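PDB 1FVP: Non-fluorescent flavoprotein from Photobacterium phosphoreum, which binds flavin mononucleotide carrying a covalently attached myristate, as a homodimeric, non-fluorescent relative of bacterial luciferase. Local coordinates for residues N133-A137 / E138-K142. Residues are numbered along the deposited sequence; the frame is centred on the assembly and turned at random.
Sequences NVNEA and ETVAK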
loop_
_atom_site.group_PDB
_atom_site.type_symbol
_atom_site.label_atom_id
_atom_site.label_comp_id
_atom_site.label_asym_id
_atom_site.label_seq_id
_atom_site.Cartn_x
_atom_site.Cartn_y
_atom_site.Cartn_z
ATOM N N ASN A 133 3.885 -1.965 -22.276
ATOM C CA ASN A 133 4.212 -0.910 -23.263
ATOM C C ASN A 133 3.725 -1.455 -24.610
ATOM O O ASN A 133 4.477 -2.253 -25.152
ATOM C CB ASN A 133 5.674 -0.522 -23.279
ATOM C CG ASN A 133 5.981 0.509 -24.340
ATOM O OD1 ASN A 133 5.427 0.413 -25.425
ATOM N ND2 ASN A 133 6.824 1.493 -24.066
ATOM N N VAL A 134 2.577 -1.014 -25.047
ATOM C CA VAL A 134 1.982 -1.493 -26.300
ATOM C C VAL A 134 2.098 -0.541 -27.473
ATOM O O VAL A 134 1.543 0.572 -27.438
ATOM C CB VAL A 134 0.502 -1.852 -25.984
ATOM C CG1 VAL A 134 -0.461 -1.716 -27.152
ATOM C CG2 VAL A 134 0.399 -3.244 -25.386
ATOM N N ASN A 135 2.731 -0.982 -28.538
ATOM C CA ASN A 135 2.866 -0.120 -29.751
ATOM C C ASN A 135 2.863 -1.059 -30.943
ATOM O O ASN A 135 3.726 -1.965 -31.012
ATOM C CB ASN A 135 4.040 0.773 -29.478
ATOM C CG ASN A 135 4.785 1.302 -30.672
ATOM O OD1 ASN A 135 4.225 1.854 -31.630
ATOM N ND2 ASN A 135 6.102 1.111 -30.582
ATOM N N GLU A 136 1.908 -0.864 -31.842
ATOM C CA GLU A 136 1.719 -1.694 -33.041
ATOM C C GLU A 136 3.046 -1.989 -33.735
ATOM O O GLU A 136 3.207 -3.018 -34.413
ATOM C CB GLU A 136 0.748 -1.172 -34.072
ATOM C CG GLU A 136 -0.741 -1.073 -33.852
ATOM C CD GLU A 136 -1.614 -2.269 -33.640
ATOM O OE1 GLU A 136 -1.981 -3.069 -34.504
ATOM O OE2 GLU A 136 -1.974 -2.375 -32.430
ATOM N N ALA A 137 3.958 -1.061 -33.538
ATOM C CA ALA A 137 5.326 -1.127 -34.065
ATOM C C ALA A 137 6.149 -1.870 -33.002
ATOM O O ALA A 137 6.490 -1.333 -31.940
ATOM C CB ALA A 137 5.903 0.254 -34.326
ATOM N N GLU A 138 6.413 -3.116 -33.321
ATOM C CA GLU A 138 7.171 -3.999 -32.450
ATOM C C GLU A 138 8.186 -3.234 -31.610
ATOM O O GLU A 138 8.033 -3.005 -30.404
ATOM C CB GLU A 138 7.938 -5.051 -33.260
ATOM C CG GLU A 138 7.161 -6.097 -34.061
ATOM C CD GLU A 138 5.811 -6.431 -33.467
ATOM O OE1 GLU A 138 5.633 -6.930 -32.358
ATOM O OE2 GLU A 138 4.886 -6.074 -34.243
ATOM N N THR A 139 9.229 -2.835 -32.283
ATOM C CA THR A 139 10.440 -2.174 -31.889
ATOM C C THR A 139 10.491 -0.808 -31.254
ATOM O O THR A 139 11.531 -0.511 -30.608
ATOM C CB THR A 139 11.385 -2.133 -33.189
ATOM O OG1 THR A 139 10.712 -2.995 -34.157
ATOM C CG2 THR A 139 12.801 -2.576 -32.868
ATOM N N VAL A 140 9.487 0.018 -31.443
ATOM C CA VAL A 140 9.485 1.380 -30.852
ATOM C C VAL A 140 9.243 1.204 -29.355
ATOM O O VAL A 140 9.913 1.798 -28.498
ATOM C CB VAL A 140 8.511 2.230 -31.668
ATOM C CG1 VAL A 140 8.141 3.568 -31.068
ATOM C CG2 VAL A 140 9.016 2.412 -33.089
ATOM N N ALA A 141 8.307 0.324 -29.066
ATOM C CA ALA A 141 7.820 -0.098 -27.763
ATOM C C ALA A 141 8.915 -0.590 -26.816
ATOM O O ALA A 141 8.887 -0.262 -25.624
ATOM C CB ALA A 141 6.792 -1.213 -27.964
ATOM N N LYS A 142 9.812 -1.370 -27.364
ATOM C CA LYS A 142 10.957 -1.954 -26.690
ATOM C C LYS A 142 12.072 -0.937 -26.471
ATOM O O LYS A 142 12.817 -0.975 -25.473
ATOM C CB LYS A 142 11.519 -3.114 -27.507
ATOM C CG LYS A 142 10.784 -4.437 -27.289
ATOM C CD LYS A 142 11.577 -5.634 -27.764
ATOM C CE LYS A 142 13.060 -5.542 -27.445
ATOM N NZ LYS A 142 13.772 -6.792 -27.846
#
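The carbonyl oxygen of Ala-137 takes a weak hydrogen bond from the backbone N of Val-140, 3.3 Å from O to N with an N-H...O angle of 145°, where the chain turns from strand into helix. The side chain of Asn-135 points toward the first residues of that helix. Its CG stands anti to the backbone N (chi1 154°), which carries the amide in toward the first turn of the helix, across the side chain of Val-140 at roughly a right angle. A long, weak and doubtful bond may run from Ala-137 N to Asn-135 OD1. Ala-141 fills the inside of the bend: its CB packs against Asn-135 CB at 3.7 Å and also lies against Asn-133 OD1. Ala-137 CB touches Val-140 CG2 at 4.0 Å, a small apolar contact. This is a tight strand-to-helix connection, folding the start of helix 138-155 back against the end of strand 126-134. Val-134, within that strand, touches the bound flavin derivative and Val-213 of helix 207-227; Asn-135 rests on Lys-209 of the same helix and is joined by a backbone hydrogen bond to Gly-175 in strand 174-175.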